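Local coordinates for putative transcriptional regulator (Streptomyces coelicolor, PDB 2ZB9), which probably binds regulatory DNA through an N-terminal helix-turn-helix domain and controls transcription as a dimeric, all-helical member of the TetR family, at residues A[23-26]-A[27-31]; A[102-105]-A[106-110]; A[127-130]-A[131-135]; A[162-165]-A[166-169]. All coordinates share one frame; numbering follows the deposited sequence.

All four contacts are local, each made within a couple of turns of one helix or at its end, and they follow one another along the chain. Contact 1 lies on helix 20-39, which packs against the predicted helix-turn-helix of the DNA-binding domain; contacts 2, 3 and 4 fall within the C-terminal regulatory region. Contacts 1 and 4 stand on opposite sides of the chain's centre, their centres about 33 Å apart. Contact 3 comes nearest to the DNA-binding end, with nearest atoms about 6 Å from those of contact 1. Contacts 2 and 4 have centres about 22 Å apart, and F102 of contact 2 packs on the helix that contact 4 begins. Contacts 3 and 4 both touch the second subunit.

Contact 1 (A[23-26]-A[27-31]); sequences EVRA and EVLHA
Residues 23-26 run straight into 27-31 as regular alpha-helix, and four consecutive i to i+4 bonds tie the two: E27 N to E23 O, V28 N to V24 O, L29 N to R25 O at 2.9 Å and H30 N to A26 O at 2.8 Å. The last is the most bent of the four, with an N-H...O angle of 147°.

The side chains sort into two faces. On the inner one, R25 and L29 lie side by side and point the same way. R25 has its CG trans to the backbone N (chi1 -163°) and stays extended as far as NE, which carries NH1 to 3.7 Å from L29 CD2; the methyl meets the guanidinium obliquely. NH2 of the same group is engaged in a salt bridge with D73. In the adjacent i to i+4 pair, V24 CG1 and V28 CG2 make a looser apolar contact of 4.4 Å, while V28 CG2 also lies against the carbonyl of the preceding turn, 3.2 Å from V24 O. On the outer face E23 and E27 keep their carboxylates apart, E23 OE1 being 5.5 Å from E27 OE2, and E23 pairs instead with R19.

The inner face is the one that joins the DNA-binding domain together: V28 packs on V49 and S53 of helix 46-53 and on L60 of helix 57-63, W64 lies against R25, V28 and L29, and L29 also reaches H77 on helix 67-83.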
loop_
_atom_site.group_PDB
_atom_site.type_symbol
_atom_site.label_atom_id
_atom_site.label_comp_id
_atom_site.label_asym_id
_atom_site.label_seq_id
_atom_site.Cartn_x
_atom_site.Cartn_y
_atom_site.Cartn_z
ATOM N N GLU A 23 -12.358 -31.939 3.740
ATOM C CA GLU A 23 -13.454 -31.524 4.602
ATOM C C GLU A 23 -12.859 -31.087 5.933
ATOM O O GLU A 23 -13.267 -30.076 6.507
ATOM C CB GLU A 23 -14.429 -32.678 4.838
ATOM C CG GLU A 23 -15.179 -33.139 3.603
ATOM C CD GLU A 23 -16.064 -34.339 3.888
ATOM O OE1 GLU A 23 -16.841 -34.279 4.867
ATOM O OE2 GLU A 23 -15.986 -35.337 3.138
ATOM N N VAL A 24 -11.890 -31.860 6.420
ATOM C CA VAL A 24 -11.227 -31.556 7.682
ATOM C C VAL A 24 -10.494 -30.221 7.581
ATOM O O VAL A 24 -10.551 -29.400 8.493
ATOM C CB VAL A 24 -10.202 -32.656 8.060
ATOM C CG1 VAL A 24 -9.451 -32.256 9.315
ATOM C CG2 VAL A 24 -10.909 -33.974 8.281
ATOM N N ARG A 25 -9.804 -30.014 6.468
ATOM C CA ARG A 25 -9.066 -28.777 6.248
ATOM C C ARG A 25 -10.018 -27.573 6.277
ATOM O O ARG A 25 -9.702 -26.536 6.867
ATOM C CB ARG A 25 -8.338 -28.849 4.905
ATOM C CG ARG A 25 -7.233 -27.825 4.725
ATOM C CD ARG A 25 -6.300 -28.234 3.589
ATOM N NE ARG A 25 -5.139 -27.353 3.479
ATOM C CZ ARG A 25 -5.189 -26.098 3.043
ATOM N NH1 ARG A 25 -6.343 -25.562 2.668
ATOM N NH2 ARG A 25 -4.085 -25.371 2.988
ATOM N N ALA A 26 -11.185 -27.726 5.654
ATOM C CA ALA A 26 -12.193 -26.662 5.603
ATOM C C ALA A 26 -12.712 -26.310 6.993
ATOM O O ALA A 26 -12.852 -25.133 7.326
ATOM C CB ALA A 26 -13.356 -27.077 4.703
ATOM N N GLU A 27 -13.001 -27.330 7.799
ATOM C CA GLU A 27 -13.487 -27.106 9.158
ATOM C C GLU A 27 -12.462 -26.334 9.975
ATOM O O GLU A 27 -12.808 -25.415 10.724
ATOM C CB GLU A 27 -13.778 -28.440 9.854
ATOM C CG GLU A 27 -15.152 -29.021 9.570
ATOM C CD GLU A 27 -15.321 -30.425 10.127
ATOM O OE1 GLU A 27 -14.946 -30.663 11.299
ATOM O OE2 GLU A 27 -15.840 -31.293 9.391
ATOM N N VAL A 28 -11.197 -26.720 9.843
ATOM C CA VAL A 28 -10.125 -26.050 10.569
ATOM C C VAL A 28 -10.031 -24.602 10.102
ATOM O O VAL A 28 -9.991 -23.680 10.913
ATOM C CB VAL A 28 -8.770 -26.753 10.335
ATOM C CG1 VAL A 28 -7.646 -25.967 11.002
ATOM C CG2 VAL A 28 -8.824 -28.167 10.883
ATOM N N LEU A 29 -10.003 -24.412 8.787
ATOM C CA LEU A 29 -9.920 -23.077 8.200
ATOM C C LEU A 29 -11.106 -22.229 8.674
ATOM O O LEU A 29 -10.975 -21.028 8.924
ATOM C CB LEU A 29 -9.902 -23.202 6.675
ATOM C CG LEU A 29 -8.765 -22.553 5.875
ATOM C CD1 LEU A 29 -7.467 -22.557 6.653
ATOM C CD2 LEU A 29 -8.614 -23.296 4.562
ATOM N N HIS A 30 -12.267 -22.857 8.815
ATOM C CA HIS A 30 -13.443 -22.140 9.292
ATOM C C HIS A 30 -13.203 -21.707 10.738
ATOM O O HIS A 30 -13.529 -20.583 11.124
ATOM C CB HIS A 30 -14.687 -23.027 9.240
ATOM C CG HIS A 30 -15.913 -22.363 9.784
ATOM N ND1 HIS A 30 -16.635 -21.433 9.069
ATOM C CD2 HIS A 30 -16.510 -22.453 10.996
ATOM C CE1 HIS A 30 -17.626 -20.978 9.816
ATOM N NE2 HIS A 30 -17.572 -21.580 10.990
ATOM N N ALA A 31 -12.634 -22.603 11.540
ATOM C CA ALA A 31 -12.358 -22.279 12.935
ATOM C C ALA A 31 -11.338 -21.148 13.008
ATOM O O ALA A 31 -11.458 -20.256 13.845
ATOM C CB ALA A 31 -11.833 -23.506 13.678
#

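Contact 2 (A[102-105]-A[106-110]); sequences FTHV and MTRTP
T107 grips T103 O twice, once with its backbone N at 2.9 Å and once with its hydroxyl OG1 at 2.7 Å, the two donors arriving from opposite faces of the carbonyl plane. This doubled i to i+4 link lies in the last turns of helix 91-108, in the regulatory domain of the TetR fold. The hydroxyl can reach back because chi1 of 62° sets OG1 between the backbone N and the carbonyl carbon; it approaches from above the carbonyl plane, 38° out of it. A valine in this position would probably leave T103 O with the backbone N-H as its one remaining donor of the pair, and the turn less firmly fastened. The hydroxyl of T103 is itself bonded one turn back, to L99 O.

On the buried side M106 bends over F102. Its CG sits above one face of the ring, 3.8 Å from the centroid, in a CH-pi contact, and SD follows obliquely as a Met-aromatic contact. W171 and Y175 of helix 163-179 meet F102 edge-to-face, and M106 continues onto Y175 and L178. V105 turns to helix 67-83, against Y75, T82 and L83.

On the exposed side H104 and R108 cross at about a right angle, and it is the aliphatic base of the arginine that does the touching: R108 CB lies over the imidazole face, 3.8 Å from H104 CE1.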
loop_
_atom_site.group_PDB
_atom_site.type_symbol
_atom_site.label_atom_id
_atom_site.label_comp_id
_atom_site.label_asym_id
_atom_site.label_seq_id
_atom_site.Cartn_x
_atom_site.Cartn_y
_atom_site.Cartn_z
ATOM N N PHE A 102 -15.224 -4.536 -0.182
ATOM C CA PHE A 102 -13.830 -4.531 0.253
ATOM C C PHE A 102 -13.620 -3.446 1.301
ATOM O O PHE A 102 -13.008 -3.678 2.341
ATOM C CB PHE A 102 -12.914 -4.268 -0.944
ATOM C CG PHE A 102 -11.460 -4.179 -0.591
ATOM C CD1 PHE A 102 -10.766 -5.301 -0.158
ATOM C CD2 PHE A 102 -10.772 -2.973 -0.713
ATOM C CE1 PHE A 102 -9.399 -5.227 0.146
ATOM C CE2 PHE A 102 -9.409 -2.886 -0.412
ATOM C CZ PHE A 102 -8.724 -4.017 0.017
ATOM N N THR A 103 -14.127 -2.254 1.009
ATOM C CA THR A 103 -14.013 -1.125 1.919
ATOM C C THR A 103 -14.707 -1.414 3.243
ATOM O O THR A 103 -14.196 -1.071 4.308
ATOM C CB THR A 103 -14.604 0.152 1.278
ATOM O OG1 THR A 103 -13.745 0.575 0.212
ATOM C CG2 THR A 103 -14.719 1.277 2.303
ATOM N N HIS A 104 -15.872 -2.047 3.180
ATOM C CA HIS A 104 -16.601 -2.384 4.392
ATOM C C HIS A 104 -15.734 -3.309 5.245
ATOM O O HIS A 104 -15.556 -3.083 6.443
ATOM C CB HIS A 104 -17.915 -3.087 4.052
ATOM C CG HIS A 104 -18.665 -3.568 5.256
ATOM N ND1 HIS A 104 -19.445 -2.736 6.029
ATOM C CD2 HIS A 104 -18.719 -4.787 5.842
ATOM C CE1 HIS A 104 -19.947 -3.422 7.042
ATOM N NE2 HIS A 104 -19.521 -4.669 6.952
ATOM N N VAL A 105 -15.196 -4.352 4.622
ATOM C CA VAL A 105 -14.339 -5.294 5.332
ATOM C C VAL A 105 -13.138 -4.605 5.967
ATOM O O VAL A 105 -12.833 -4.819 7.141
ATOM C CB VAL A 105 -13.808 -6.403 4.387
ATOM C CG1 VAL A 105 -12.677 -7.180 5.072
ATOM C CG2 VAL A 105 -14.936 -7.357 4.014
ATOM N N MET A 106 -12.465 -3.762 5.192
ATOM C CA MET A 106 -11.265 -3.077 5.669
ATOM C C MET A 106 -11.443 -1.956 6.697
ATOM O O MET A 106 -10.513 -1.666 7.455
ATOM C CB MET A 106 -10.478 -2.542 4.470
ATOM C CG MET A 106 -10.064 -3.623 3.465
ATOM S SD MET A 106 -9.062 -4.935 4.220
ATOM C CE MET A 106 -7.505 -4.112 4.361
ATOM N N THR A 107 -12.623 -1.337 6.745
ATOM C CA THR A 107 -12.850 -0.229 7.677
ATOM C C THR A 107 -13.876 -0.471 8.784
ATOM O O THR A 107 -13.810 0.163 9.838
ATOM C CB THR A 107 -13.308 1.050 6.929
ATOM O OG1 THR A 107 -14.549 0.789 6.264
ATOM C CG2 THR A 107 -12.277 1.489 5.905
ATOM N N ARG A 108 -14.827 -1.369 8.546
ATOM C CA ARG A 108 -15.885 -1.648 9.522
ATOM C C ARG A 108 -15.809 -3.056 10.097
ATOM O O ARG A 108 -16.761 -3.539 10.699
ATOM C CB ARG A 108 -17.252 -1.452 8.858
ATOM C CG ARG A 108 -17.394 -0.115 8.153
ATOM C CD ARG A 108 -17.416 1.026 9.152
ATOM N NE ARG A 108 -16.981 2.288 8.559
ATOM C CZ ARG A 108 -17.155 3.479 9.124
ATOM N NH1 ARG A 108 -17.765 3.573 10.300
ATOM N NH2 ARG A 108 -16.709 4.575 8.520
ATOM N N THR A 109 -14.658 -3.695 9.923
ATOM C CA THR A 109 -14.438 -5.060 10.375
ATOM C C THR A 109 -13.030 -5.208 10.957
ATOM O O THR A 109 -12.131 -4.430 10.636
ATOM C CB THR A 109 -14.625 -6.020 9.167
ATOM O OG1 THR A 109 -16.023 -6.280 8.977
ATOM C CG2 THR A 109 -13.867 -7.307 9.348
ATOM N N PRO A 110 -12.823 -6.197 11.842
ATOM C CA PRO A 110 -11.484 -6.371 12.411
ATOM C C PRO A 110 -10.515 -6.797 11.310
ATOM O O PRO A 110 -9.297 -6.753 11.480
ATOM C CB PRO A 110 -11.694 -7.472 13.449
ATOM C CG PRO A 110 -13.113 -7.257 13.886
ATOM C CD PRO A 110 -13.808 -7.024 12.563
#

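Contact 3 (A[127-130]-A[131-135]); sequences DLAT and AYRQL
The first turns of helix 126-153, a long helix of the regulatory domain, carry this contact, and the side chain of R133 folds back along the preceding turn. A129 O accepts the backbone N of R133 at 3.2 Å. The same oxygen lies over one face of the guanidinium, 3.5 Å from R133 NH1, a packing contact and not a hydrogen bond. The bend at chi3 (-70°) lays the group there, with T130 CA beneath the same face.

Two waters fill in the polar links. One donates to A129 O at 2.9 Å and accepts a weak bond from R133 NH1; the other is 2.9 Å from T130 OG1 and accepts a weak bond from R133 NH2. T130 OG1 is also bonded to A126 O. Beside it the extended Q134 lies alongside T130, pointing the same way, its OE1 3.7 Å from T130 CG2.

Y132 and L128 turn inward, onto helices 110-122 and 67-83, while Y132 and R133 also pack on I180 and D182 of the second subunit. The guanidinium therefore meets its own helix through a carbonyl oxygen over its face and weak water bridges; with no direct hydrogen bond from it to residues 127-130, it is probably placed largely by packing.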
loop_
_atom_site.group_PDB
_atom_site.type_symbol
_atom_site.label_atom_id
_atom_site.label_comp_id
_atom_site.label_asym_id
_atom_site.label_seq_id
_atom_site.Cartn_x
_atom_site.Cartn_y
_atom_site.Cartn_z
ATOM N N ASP A 127 9.960 -14.421 5.421
ATOM C CA ASP A 127 9.087 -15.584 5.352
ATOM C C ASP A 127 7.611 -15.200 5.402
ATOM O O ASP A 127 6.791 -15.771 4.685
ATOM C CB ASP A 127 9.405 -16.556 6.488
ATOM C CG ASP A 127 10.774 -17.194 6.344
ATOM O OD1 ASP A 127 11.074 -17.736 5.258
ATOM O OD2 ASP A 127 11.553 -17.163 7.322
ATOM N N LEU A 128 7.267 -14.235 6.248
ATOM C CA LEU A 128 5.881 -13.810 6.344
ATOM C C LEU A 128 5.461 -13.140 5.028
ATOM O O LEU A 128 4.354 -13.367 4.529
ATOM C CB LEU A 128 5.702 -12.852 7.529
ATOM C CG LEU A 128 4.276 -12.373 7.820
ATOM C CD1 LEU A 128 3.385 -13.573 8.118
ATOM C CD2 LEU A 128 4.287 -11.406 8.996
ATOM N N ALA A 129 6.351 -12.329 4.463
ATOM C CA ALA A 129 6.066 -11.650 3.203
ATOM C C ALA A 129 5.759 -12.687 2.126
ATOM O O ALA A 129 4.825 -12.527 1.347
ATOM C CB ALA A 129 7.263 -10.783 2.779
ATOM N N THR A 130 6.543 -13.756 2.088
ATOM C CA THR A 130 6.325 -14.812 1.105
ATOM C C THR A 130 4.968 -15.477 1.299
ATOM O O THR A 130 4.259 -15.746 0.329
ATOM C CB THR A 130 7.433 -15.883 1.188
ATOM O OG1 THR A 130 8.675 -15.307 0.763
ATOM C CG2 THR A 130 7.101 -17.081 0.302
ATOM N N ALA A 131 4.605 -15.737 2.551
ATOM C CA ALA A 131 3.323 -16.364 2.864
ATOM C C ALA A 131 2.155 -15.427 2.537
ATOM O O ALA A 131 1.085 -15.870 2.108
ATOM C CB ALA A 131 3.283 -16.754 4.335
ATOM N N TYR A 132 2.356 -14.132 2.745
ATOM C CA TYR A 132 1.304 -13.162 2.462
ATOM C C TYR A 132 0.922 -13.224 0.978
ATOM O O TYR A 132 -0.265 -13.209 0.621
ATOM C CB TYR A 132 1.780 -11.755 2.825
ATOM C CG TYR A 132 0.689 -10.714 2.743
ATOM C CD1 TYR A 132 -0.108 -10.422 3.849
ATOM C CD2 TYR A 132 0.428 -10.049 1.544
ATOM C CE1 TYR A 132 -1.139 -9.487 3.763
ATOM C CE2 TYR A 132 -0.601 -9.115 1.448
ATOM C CZ TYR A 132 -1.380 -8.839 2.560
ATOM O OH TYR A 132 -2.400 -7.922 2.461
ATOM N N ARG A 133 1.930 -13.301 0.116
ATOM C CA ARG A 133 1.694 -13.383 -1.324
ATOM C C ARG A 133 1.097 -14.733 -1.731
ATOM O O ARG A 133 0.100 -14.794 -2.454
ATOM C CB ARG A 133 3.004 -13.164 -2.099
ATOM C CG ARG A 133 3.577 -11.746 -2.007
ATOM C CD ARG A 133 4.635 -11.495 -3.089
ATOM N NE ARG A 133 5.866 -12.251 -2.859
ATOM C CZ ARG A 133 6.786 -11.927 -1.950
ATOM N NH1 ARG A 133 6.620 -10.855 -1.185
ATOM N NH2 ARG A 133 7.871 -12.677 -1.801
ATOM N N GLN A 134 1.699 -15.818 -1.260
ATOM C CA GLN A 134 1.222 -17.150 -1.626
ATOM C C GLN A 134 -0.162 -17.515 -1.118
ATOM O O GLN A 134 -0.916 -18.188 -1.811
ATOM C CB GLN A 134 2.228 -18.216 -1.169
ATOM C CG GLN A 134 3.488 -18.257 -2.030
ATOM C CD GLN A 134 4.560 -19.203 -1.500
ATOM O OE1 GLN A 134 5.578 -19.428 -2.157
ATOM N NE2 GLN A 134 4.341 -19.753 -0.309
ATOM N N LEU A 135 -0.504 -17.063 0.083
ATOM C CA LEU A 135 -1.792 -17.406 0.663
ATOM C C LEU A 135 -2.874 -16.331 0.552
ATOM O O LEU A 135 -4.055 -16.625 0.718
ATOM C CB LEU A 135 -1.587 -17.802 2.128
ATOM C CG LEU A 135 -0.622 -18.978 2.326
ATOM C CD1 LEU A 135 -0.312 -19.146 3.809
ATOM C CD2 LEU A 135 -1.233 -20.257 1.746
HETATM O O HOH W 1 4.698 -9.798 0.274
HETATM O O HOH W 2 9.769 -12.572 0.916
#

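Contact 4 (A[162-165]-A[166-169]); sequences DVQV and LVDQ
Q169 reaches back along its helix to V165, the two side chains lying side by side and pointing the same way. From CB, 3.9 Å from V165 O, the chain runs on through CG, which passes the same carbonyl oxygen at 3.7 Å, to CD beside V165 CG1. At the tip OE1 rests 3.6 Å from V165 CG1. Placing CG trans to the carbonyl carbon (chi1 -69°) and extending chi2 brings the amide alongside the valine. Both of its polar ends are taken up by the second subunit: OE1 accepts from N196 ND2 and NE2 donates to L193 O, while Q169 O accepts from NE2 of the partner's own Q169. A leucine here would probably leave L193 O and N196 ND2 of the second subunit without their amide partners.

D162 opens the helix as its N-cap, OD1 accepting from Q164 N at 3.0 Å from above the carboxylate plane. Further on, V167 N bonds to V163 O at 3.1 Å. V165 O then accepts from Q169 N at 3.2 Å and, weakly, from D168 N. D168 OD2 comes within 3.2 Å of Q164 O, two acceptors that do not bond; R177 of the second subunit forms a salt bridge with this oxygen, and R141 with OD1.

Helix 163-179 is thus held between neighbours: V163, Q164 and V167 face helix 126-153, L166 and Q169 meet L197 on helix 187-199, and D168 and Q169 join the second subunit across the dimer interface.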
loop_
_atom_site.group_PDB
_atom_site.type_symbol
_atom_site.label_atom_id
_atom_site.label_comp_id
_atom_site.label_asym_id
_atom_site.label_seq_id
_atom_site.Cartn_x
_atom_site.Cartn_y
_atom_site.Cartn_z
ATOM N N ASP A 162 -3.226 -2.933 -19.489
ATOM C CA ASP A 162 -2.656 -3.966 -18.634
ATOM C C ASP A 162 -3.498 -3.995 -17.361
ATOM O O ASP A 162 -3.438 -3.063 -16.552
ATOM C CB ASP A 162 -1.214 -3.607 -18.283
ATOM C CG ASP A 162 -0.522 -4.684 -17.476
ATOM O OD1 ASP A 162 -1.214 -5.555 -16.910
ATOM O OD2 ASP A 162 0.724 -4.647 -17.393
ATOM N N VAL A 163 -4.273 -5.057 -17.178
ATOM C CA VAL A 163 -5.141 -5.168 -16.007
ATOM C C VAL A 163 -4.412 -5.215 -14.663
ATOM O O VAL A 163 -4.957 -4.798 -13.649
ATOM C CB VAL A 163 -6.086 -6.394 -16.132
ATOM C CG1 VAL A 163 -6.997 -6.206 -17.327
ATOM C CG2 VAL A 163 -5.284 -7.679 -16.271
ATOM N N GLN A 164 -3.184 -5.715 -14.647
ATOM C CA GLN A 164 -2.429 -5.769 -13.399
ATOM C C GLN A 164 -2.168 -4.367 -12.867
ATOM O O GLN A 164 -2.130 -4.156 -11.655
ATOM C CB GLN A 164 -1.099 -6.498 -13.596
ATOM C CG GLN A 164 -1.211 -8.016 -13.530
ATOM C CD GLN A 164 -1.853 -8.494 -12.243
ATOM O OE1 GLN A 164 -1.763 -7.833 -11.209
ATOM N NE2 GLN A 164 -2.492 -9.656 -12.295
ATOM N N VAL A 165 -1.984 -3.406 -13.769
ATOM C CA VAL A 165 -1.755 -2.027 -13.351
ATOM C C VAL A 165 -3.032 -1.507 -12.694
ATOM O O VAL A 165 -2.981 -0.829 -11.673
ATOM C CB VAL A 165 -1.398 -1.105 -14.554
ATOM C CG1 VAL A 165 -1.217 0.351 -14.066
ATOM C CG2 VAL A 165 -0.125 -1.599 -15.240
ATOM N N LEU A 166 -4.179 -1.826 -13.287
ATOM C CA LEU A 166 -5.463 -1.375 -12.747
ATOM C C LEU A 166 -5.630 -1.843 -11.308
ATOM O O LEU A 166 -6.107 -1.102 -10.454
ATOM C CB LEU A 166 -6.623 -1.908 -13.587
ATOM C CG LEU A 166 -6.653 -1.518 -15.066
ATOM C CD1 LEU A 166 -7.887 -2.135 -15.720
ATOM C CD2 LEU A 166 -6.687 0.008 -15.207
ATOM N N VAL A 167 -5.241 -3.085 -11.045
ATOM C CA VAL A 167 -5.341 -3.627 -9.701
ATOM C C VAL A 167 -4.712 -2.678 -8.679
ATOM O O VAL A 167 -5.281 -2.424 -7.619
ATOM C CB VAL A 167 -4.647 -5.005 -9.605
ATOM C CG1 VAL A 167 -4.645 -5.482 -8.159
ATOM C CG2 VAL A 167 -5.359 -6.017 -10.502
ATOM N N ASP A 168 -3.535 -2.149 -8.997
ATOM C CA ASP A 168 -2.851 -1.236 -8.087
ATOM C C ASP A 168 -3.502 0.136 -8.021
ATOM O O ASP A 168 -3.340 0.853 -7.037
ATOM C CB ASP A 168 -1.390 -1.086 -8.503
ATOM C CG ASP A 168 -0.615 -2.375 -8.335
ATOM O OD1 ASP A 168 -0.411 -2.795 -7.171
ATOM O OD2 ASP A 168 -0.227 -2.966 -9.365
ATOM N N GLN A 169 -4.231 0.508 -9.067
ATOM C CA GLN A 169 -4.884 1.809 -9.077
ATOM C C GLN A 169 -6.267 1.790 -8.445
ATOM O O GLN A 169 -6.920 2.829 -8.327
ATOM C CB GLN A 169 -4.934 2.362 -10.503
ATOM C CG GLN A 169 -3.545 2.738 -11.011
ATOM C CD GLN A 169 -3.573 3.386 -12.376
ATOM O OE1 GLN A 169 -3.857 2.736 -13.375
ATOM N NE2 GLN A 169 -3.280 4.676 -12.422
#